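Local coordinates for protein oxidoreductase, short chain dehydrogenase/reductase family (PDB 5WJS) that binds NADH in a Rossmann fold and probably acts as an oxidoreductase of the short-chain dehydrogenase/reductase family, at residues A65-D70 / C93-I98; L118-A123 / G166-L171. All coordinates share one frame; numbering follows the deposited sequence.

Contact 1 (A65-D70 / C93-I98); sequences AFVDLD and CDLTDI. With NAI (1,4-dihydronicotinamide adenine dinucleotide), chain C.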
loop_
_atom_site.group_PDB
_atom_site.type_symbol
_atom_site.label_atom_id
_atom_site.label_comp_id
_atom_site.label_asym_id
_atom_site.label_seq_id
_atom_site.Cartn_x
_atom_site.Cartn_y
_atom_site.Cartn_z
ATOM N N ALA A 65 -14.320 -15.449 9.047
ATOM C CA ALA A 65 -15.295 -15.359 10.121
ATOM C C ALA A 65 -15.426 -13.893 10.513
ATOM O O ALA A 65 -14.475 -13.124 10.366
ATOM C CB ALA A 65 -14.885 -16.218 11.320
ATOM N N PHE A 66 -16.600 -13.494 11.005
ATOM C CA PHE A 66 -16.738 -12.103 11.423
ATOM C C PHE A 66 -17.707 -11.991 12.591
ATOM O O PHE A 66 -18.545 -12.865 12.819
ATOM C CB PHE A 66 -17.173 -11.192 10.260
ATOM C CG PHE A 66 -18.558 -11.481 9.721
ATOM C CD1 PHE A 66 -19.621 -10.640 10.029
ATOM C CD2 PHE A 66 -18.790 -12.577 8.888
ATOM C CE1 PHE A 66 -20.892 -10.889 9.527
ATOM C CE2 PHE A 66 -20.059 -12.835 8.384
ATOM C CZ PHE A 66 -21.113 -11.991 8.701
ATOM N N VAL A 67 -17.573 -10.900 13.341
ATOM C CA VAL A 67 -18.464 -10.604 14.455
ATOM C C VAL A 67 -19.130 -9.258 14.201
ATOM O O VAL A 67 -18.595 -8.403 13.495
ATOM C CB VAL A 67 -17.730 -10.603 15.813
ATOM C CG1 VAL A 67 -17.079 -11.944 16.048
ATOM C CG2 VAL A 67 -16.685 -9.472 15.879
ATOM N N ASP A 68 -20.314 -9.082 14.791
ATOM C CA ASP A 68 -21.090 -7.854 14.660
ATOM C C ASP A 68 -22.282 -7.912 15.609
ATOM O O ASP A 68 -22.679 -8.987 16.077
ATOM C CB ASP A 68 -21.575 -7.647 13.216
ATOM C CG ASP A 68 -21.722 -6.179 12.853
ATOM O OD1 ASP A 68 -22.680 -5.541 13.329
ATOM O OD2 ASP A 68 -20.866 -5.658 12.096
ATOM N N LEU A 69 -22.842 -6.734 15.888
ATOM C CA LEU A 69 -24.119 -6.639 16.591
ATOM C C LEU A 69 -25.298 -6.882 15.665
ATOM O O LEU A 69 -26.338 -7.379 16.108
ATOM C CB LEU A 69 -24.279 -5.259 17.231
ATOM C CG LEU A 69 -23.821 -5.092 18.679
ATOM C CD1 LEU A 69 -24.047 -3.651 19.118
ATOM C CD2 LEU A 69 -24.546 -6.084 19.601
ATOM N N ASP A 70 -25.146 -6.548 14.387
ATOM C CA ASP A 70 -26.254 -6.486 13.433
ATOM C C ASP A 70 -26.496 -7.877 12.858
ATOM O O ASP A 70 -25.985 -8.227 11.796
ATOM C CB ASP A 70 -25.931 -5.471 12.344
ATOM C CG ASP A 70 -27.088 -5.244 11.400
ATOM O OD1 ASP A 70 -28.061 -6.021 11.437
ATOM O OD2 ASP A 70 -27.024 -4.285 10.618
ATOM N N CYS A 93 -21.727 -10.494 18.634
ATOM C CA CYS A 93 -21.333 -9.994 19.948
ATOM C C CYS A 93 -21.292 -8.477 19.917
ATOM O O CYS A 93 -21.200 -7.859 18.851
ATOM C CB CYS A 93 -19.978 -10.538 20.412
ATOM S SG CYS A 93 -18.576 -9.864 19.534
ATOM N N ASP A 94 -21.389 -7.891 21.111
ATOM C CA ASP A 94 -21.134 -6.470 21.333
ATOM C C ASP A 94 -19.672 -6.343 21.741
ATOM O O ASP A 94 -19.296 -6.738 22.845
ATOM C CB ASP A 94 -22.054 -5.920 22.423
ATOM C CG ASP A 94 -21.925 -4.410 22.605
ATOM O OD1 ASP A 94 -22.931 -3.766 22.953
ATOM O OD2 ASP A 94 -20.833 -3.860 22.375
ATOM N N LEU A 95 -18.848 -5.791 20.866
ATOM C CA LEU A 95 -17.412 -5.625 21.051
ATOM C C LEU A 95 -17.046 -4.658 22.160
ATOM O O LEU A 95 -15.860 -4.518 22.456
ATOM C CB LEU A 95 -16.775 -5.120 19.759
ATOM C CG LEU A 95 -16.856 -6.000 18.518
ATOM C CD1 LEU A 95 -16.070 -5.388 17.400
ATOM C CD2 LEU A 95 -16.290 -7.332 18.841
ATOM N N THR A 96 -18.002 -3.902 22.707
ATOM C CA THR A 96 -17.640 -3.098 23.873
ATOM C C THR A 96 -17.573 -3.945 25.142
ATOM O O THR A 96 -17.110 -3.454 26.176
ATOM C CB THR A 96 -18.618 -1.939 24.088
ATOM O OG1 THR A 96 -19.899 -2.437 24.497
ATOM C CG2 THR A 96 -18.749 -1.079 22.811
ATOM N N ASP A 97 -18.020 -5.201 25.068
ATOM C CA ASP A 97 -17.967 -6.166 26.163
ATOM C C ASP A 97 -16.824 -7.125 25.848
ATOM O O ASP A 97 -16.951 -7.978 24.963
ATOM C CB ASP A 97 -19.307 -6.891 26.272
ATOM C CG ASP A 97 -19.349 -7.953 27.383
ATOM O OD1 ASP A 97 -18.309 -8.330 27.948
ATOM O OD2 ASP A 97 -20.469 -8.403 27.694
ATOM N N ILE A 98 -15.700 -6.969 26.548
ATOM C CA ILE A 98 -14.488 -7.686 26.152
ATOM C C ILE A 98 -14.647 -9.190 26.379
ATOM O O ILE A 98 -14.177 -10.008 25.577
ATOM C CB ILE A 98 -13.270 -7.112 26.891
ATOM C CG1 ILE A 98 -13.030 -5.665 26.455
ATOM C CG2 ILE A 98 -12.025 -7.932 26.580
ATOM C CD1 ILE A 98 -12.818 -5.510 24.969
HETATM P PA NAI C . -20.159 1.620 10.073
HETATM O O1A NAI C . -20.580 2.365 11.316
HETATM O O2A NAI C . -21.018 1.937 8.850
HETATM O O5B NAI C . -20.251 -0.012 10.342
HETATM C C5B NAI C . -19.587 -0.534 11.476
HETATM C C4B NAI C . -19.964 -2.071 11.513
HETATM O O4B NAI C . -19.417 -2.564 12.885
HETATM C C3B NAI C . -21.225 -2.211 11.525
HETATM O O3B NAI C . -21.697 -3.409 10.802
HETATM C C2B NAI C . -21.628 -2.374 13.137
HETATM O O2B NAI C . -22.840 -3.155 13.207
HETATM C C1B NAI C . -20.637 -2.939 13.728
HETATM N N9A NAI C . -20.538 -2.253 15.036
HETATM C C8A NAI C . -20.569 -1.010 15.515
HETATM N N7A NAI C . -20.467 -1.098 16.853
HETATM C C5A NAI C . -20.391 -2.396 17.177
HETATM C C6A NAI C . -20.309 -2.997 18.414
HETATM N N6A NAI C . -20.214 -2.704 19.882
HETATM N N1A NAI C . -20.235 -4.320 18.512
HETATM C C2A NAI C . -20.276 -5.092 17.388
HETATM N N3A NAI C . -20.379 -4.490 16.151
HETATM C C4A NAI C . -20.444 -3.140 16.065
HETATM O O3 NAI C . -18.556 1.920 9.791
HETATM P PN NAI C . -17.893 2.009 8.315
HETATM O O1N NAI C . -18.250 0.805 7.481
HETATM O O2N NAI C . -18.304 3.249 7.635
HETATM O O5D NAI C . -16.208 2.102 8.521
HETATM C C5D NAI C . -15.485 0.922 8.831
HETATM C C4D NAI C . -14.086 1.357 9.378
HETATM O O4D NAI C . -13.564 2.298 8.608
HETATM C C3D NAI C . -14.303 2.000 10.729
HETATM O O3D NAI C . -13.331 1.564 11.586
HETATM C C2D NAI C . -14.198 3.517 10.457
HETATM O O2D NAI C . -13.783 4.282 11.676
HETATM C C1D NAI C . -13.329 3.598 9.492
HETATM N N1N NAI C . -13.561 4.791 8.655
HETATM C C2N NAI C . -14.609 4.774 7.641
HETATM C C3N NAI C . -14.932 6.067 6.844
HETATM C C7N NAI C . -16.122 6.044 5.851
HETATM O O7N NAI C . -16.368 7.004 5.204
HETATM N N7N NAI C . -16.947 4.814 5.720
HETATM C C4N NAI C . -14.030 7.315 6.931
HETATM C C5N NAI C . -12.709 7.064 7.726
HETATM C C6N NAI C . -12.749 5.996 8.838
#

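Contact 2 (L118-A123 / G166-L171); sequences LVNNAA and GSIVNL. With NAI (1,4-dihydronicotinamide adenine dinucleotide), chain C.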
loop_
_atom_site.group_PDB
_atom_site.type_symbol
_atom_site.label_atom_id
_atom_site.label_comp_id
_atom_site.label_asym_id
_atom_site.label_seq_id
_atom_site.Cartn_x
_atom_site.Cartn_y
_atom_site.Cartn_z
ATOM N N LEU A 118 -6.248 -10.721 10.937
ATOM C CA LEU A 118 -7.287 -10.022 11.691
ATOM C C LEU A 118 -7.494 -8.634 11.099
ATOM O O LEU A 118 -6.532 -7.871 10.959
ATOM C CB LEU A 118 -6.904 -9.901 13.181
ATOM C CG LEU A 118 -7.702 -8.936 14.068
ATOM C CD1 LEU A 118 -9.160 -9.381 14.209
ATOM C CD2 LEU A 118 -7.043 -8.788 15.457
ATOM N N VAL A 119 -8.739 -8.296 10.774
ATOM C CA VAL A 119 -9.091 -6.947 10.343
ATOM C C VAL A 119 -9.962 -6.328 11.427
ATOM O O VAL A 119 -11.128 -6.723 11.601
ATOM C CB VAL A 119 -9.806 -6.934 8.988
ATOM C CG1 VAL A 119 -10.119 -5.488 8.589
ATOM C CG2 VAL A 119 -8.954 -7.620 7.927
ATOM N N ASN A 120 -9.396 -5.362 12.159
ATOM C CA ASN A 120 -10.082 -4.682 13.264
ATOM C C ASN A 120 -10.860 -3.513 12.678
ATOM O O ASN A 120 -10.335 -2.413 12.549
ATOM C CB ASN A 120 -9.088 -4.181 14.311
ATOM C CG ASN A 120 -8.557 -5.280 15.208
ATOM O OD1 ASN A 120 -9.311 -6.085 15.766
ATOM N ND2 ASN A 120 -7.240 -5.302 15.375
ATOM N N ASN A 121 -12.130 -3.735 12.340
ATOM C CA ASN A 121 -12.870 -2.761 11.544
ATOM C C ASN A 121 -13.986 -2.031 12.291
ATOM O O ASN A 121 -14.297 -0.893 11.939
ATOM C CB ASN A 121 -13.445 -3.464 10.304
ATOM C CG ASN A 121 -14.526 -2.670 9.615
ATOM O OD1 ASN A 121 -14.244 -1.843 8.742
ATOM N ND2 ASN A 121 -15.787 -2.948 9.970
ATOM N N ALA A 122 -14.586 -2.632 13.315
ATOM C CA ALA A 122 -15.777 -2.048 13.918
ATOM C C ALA A 122 -15.484 -0.687 14.539
ATOM O O ALA A 122 -14.406 -0.449 15.095
ATOM C CB ALA A 122 -16.354 -2.988 14.975
ATOM N N ALA A 123 -16.471 0.201 14.448
ATOM C CA ALA A 123 -16.356 1.588 14.877
ATOM C C ALA A 123 -17.753 2.186 14.971
ATOM O O ALA A 123 -18.733 1.622 14.476
ATOM C CB ALA A 123 -15.499 2.414 13.915
ATOM N N GLY A 166 1.752 -13.585 10.629
ATOM C CA GLY A 166 0.378 -13.171 10.424
ATOM C C GLY A 166 0.311 -11.692 10.107
ATOM O O GLY A 166 1.333 -11.001 10.008
ATOM N N SER A 167 -0.919 -11.212 9.959
ATOM C CA SER A 167 -1.145 -9.822 9.587
ATOM C C SER A 167 -2.337 -9.278 10.362
ATOM O O SER A 167 -3.406 -9.895 10.382
ATOM C CB SER A 167 -1.375 -9.694 8.071
ATOM O OG SER A 167 -1.448 -8.336 7.666
ATOM N N ILE A 168 -2.154 -8.122 10.983
ATOM C CA ILE A 168 -3.210 -7.450 11.729
ATOM C C ILE A 168 -3.445 -6.102 11.061
ATOM O O ILE A 168 -2.504 -5.326 10.870
ATOM C CB ILE A 168 -2.847 -7.307 13.214
ATOM C CG1 ILE A 168 -2.723 -8.706 13.844
ATOM C CG2 ILE A 168 -3.869 -6.421 13.946
ATOM C CD1 ILE A 168 -2.112 -8.746 15.242
ATOM N N VAL A 169 -4.673 -5.856 10.629
ATOM C CA VAL A 169 -5.018 -4.620 9.929
ATOM C C VAL A 169 -5.970 -3.851 10.837
ATOM O O VAL A 169 -7.078 -4.318 11.141
ATOM C CB VAL A 169 -5.631 -4.891 8.540
ATOM C CG1 VAL A 169 -6.095 -3.595 7.880
ATOM C CG2 VAL A 169 -4.627 -5.611 7.620
ATOM N N ASN A 170 -5.529 -2.687 11.299
ATOM C CA ASN A 170 -6.323 -1.838 12.177
ATOM C C ASN A 170 -6.928 -0.698 11.365
ATOM O O ASN A 170 -6.223 -0.037 10.604
ATOM C CB ASN A 170 -5.459 -1.284 13.309
ATOM C CG ASN A 170 -4.885 -2.376 14.203
ATOM O OD1 ASN A 170 -5.492 -3.429 14.383
ATOM N ND2 ASN A 170 -3.714 -2.108 14.793
ATOM N N LEU A 171 -8.226 -0.468 11.519
ATOM C CA LEU A 171 -8.883 0.582 10.749
ATOM C C LEU A 171 -8.697 1.929 11.447
ATOM O O LEU A 171 -9.144 2.119 12.586
ATOM C CB LEU A 171 -10.365 0.264 10.552
ATOM C CG LEU A 171 -10.693 -0.534 9.277
ATOM C CD1 LEU A 171 -10.612 0.354 8.015
ATOM C CD2 LEU A 171 -9.797 -1.773 9.125
HETATM P PA NAI C . -20.159 1.620 10.073
HETATM O O1A NAI C . -20.580 2.365 11.316
HETATM O O2A NAI C . -21.018 1.937 8.850
HETATM O O5B NAI C . -20.251 -0.012 10.342
HETATM C C5B NAI C . -19.587 -0.534 11.476
HETATM C C4B NAI C . -19.964 -2.071 11.513
HETATM O O4B NAI C . -19.417 -2.564 12.885
HETATM C C3B NAI C . -21.225 -2.211 11.525
HETATM O O3B NAI C . -21.697 -3.409 10.802
HETATM C C2B NAI C . -21.628 -2.374 13.137
HETATM O O2B NAI C . -22.840 -3.155 13.207
HETATM C C1B NAI C . -20.637 -2.939 13.728
HETATM N N9A NAI C . -20.538 -2.253 15.036
HETATM C C8A NAI C . -20.569 -1.010 15.515
HETATM N N7A NAI C . -20.467 -1.098 16.853
HETATM C C5A NAI C . -20.391 -2.396 17.177
HETATM C C6A NAI C . -20.309 -2.997 18.414
HETATM N N6A NAI C . -20.214 -2.704 19.882
HETATM N N1A NAI C . -20.235 -4.320 18.512
HETATM C C2A NAI C . -20.276 -5.092 17.388
HETATM N N3A NAI C . -20.379 -4.490 16.151
HETATM C C4A NAI C . -20.444 -3.140 16.065
HETATM O O3 NAI C . -18.556 1.920 9.791
HETATM P PN NAI C . -17.893 2.009 8.315
HETATM O O1N NAI C . -18.250 0.805 7.481
HETATM O O2N NAI C . -18.304 3.249 7.635
HETATM O O5D NAI C . -16.208 2.102 8.521
HETATM C C5D NAI C . -15.485 0.922 8.831
HETATM C C4D NAI C . -14.086 1.357 9.378
HETATM O O4D NAI C . -13.564 2.298 8.608
HETATM C C3D NAI C . -14.303 2.000 10.729
HETATM O O3D NAI C . -13.331 1.564 11.586
HETATM C C2D NAI C . -14.198 3.517 10.457
HETATM O O2D NAI C . -13.783 4.282 11.676
HETATM C C1D NAI C . -13.329 3.598 9.492
HETATM N N1N NAI C . -13.561 4.791 8.655
HETATM C C2N NAI C . -14.609 4.774 7.641
HETATM C C3N NAI C . -14.932 6.067 6.844
HETATM C C7N NAI C . -16.122 6.044 5.851
HETATM O O7N NAI C . -16.368 7.004 5.204
HETATM N N7N NAI C . -16.947 4.814 5.720
HETATM C C4N NAI C . -14.030 7.315 6.931
HETATM C C5N NAI C . -12.709 7.064 7.726
HETATM C C6N NAI C . -12.749 5.996 8.838
#

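Contact 1 (A65-D70 / C93-I98)
C93 and L69 bring the loop that follows strand 89-92 against the C-terminal part of strand 63-68. The backbone tie is the bond from C93 N to D68 O, 3.1 Å long and moderately bent (152° at the hydrogen). With its sulfur tucked between its own backbone N and carbonyl carbon (chi1 72°), C93 sets SG beside V67, 3.9 Å from V67 CB. V67 has I108 of helix 98-112 as a further neighbour. L69 works on the cofactor side: its CD2 lies 3.8 Å from D94 CB, while its CG rests 3.7 Å from N1A of the NADH adenine. In the conformer described, L95 CG lies over the opposite face of that ring, and L95 N donates to N1A at 3.1 Å. D94 OD2 accepts from the exocyclic amino group N6A of adenine at 2.8 Å, a bent bond (138° at the hydrogen); T96 N and T96 OG1 also donate to OD2, the former closing an Asx turn, and together they fix the carboxylate. D68 OD2 takes the ribose O3B at 2.7 Å and also A46 N. An aspartate at or just after the second strand, binding the adenosine ribose hydroxyls, is characteristic of NAD(H)-preferring Rossmann folds.

Contact 2 (L118-A123 / G166-L171)
L118, V119 and N120 pair in parallel with I168, V169 and N170, the two strand axes passing 4.7 Å apart and only 11° from alignment. Four backbone bonds alternate across this pairing, L118 N to S167 O, V169 N to L118 O, N120 N to V169 O and L171 N to N120 O. The strands are neighbours in the middle of the Rossmann sheet and form a beta-alpha-beta unit through helix 135-163. On the face covered by that helix, N120 and N170 lie side by side and point the same way, their amide planes 26° apart. N120 ND2 donates to N170 OD1 at 2.7 Å in a nearly straight bond, with the acceptor close to the plane of the N120 amide. This polar pair is buried, and N170 ND2 is satisfied in turn by T197 OG1. N120 has its CG anti to the carbonyl carbon (chi1 -77°), which also brings ND2 within 3.8 Å of I168 CG2. The opposite face carries V119 and V169. V119 CG1 meets L171 CD2 at 3.8 Å, the two side chains lying at a slant to each other. L171 also sets CB 3.3 Å from N120 O and CD1 3.6 Å from O4D of the nicotinamide ribose, so one side chain spans strand and cofactor. The backbone O of L171 accepts from K190 NZ and Q149 NE2. Residues 120-123 correspond to the NNAG motif of this family, here NNAA. T43 OG1 is hydrogen-bonded to N121 N and A122 N, just past strand 117-120. There, N121 O accepts from O3D of the nicotinamide ribose at 2.7 Å.

In the fold
From the N terminus, the chain lays down strand 39-43, helix 48-59 and then strand 63-68. Contact 1 closes when the chain returns, after helix 71-80 and strand 89-92, to the end of strand 63-68. Helix 98-112 then carries the chain back across to strand 117-120, where contact 2 opens; that contact closes at strand 166-171 after helix 135-163. The two closures are therefore in series, neither nested nor crossed. Across the sheet, strand 39-43 lies between 63-68 and 117-120, so contact 1 belongs to one flank and contact 2 to the middle. Their centres are about 13 Å apart; the cofactor spans both, and L95 also packs on A122 in the conformer described.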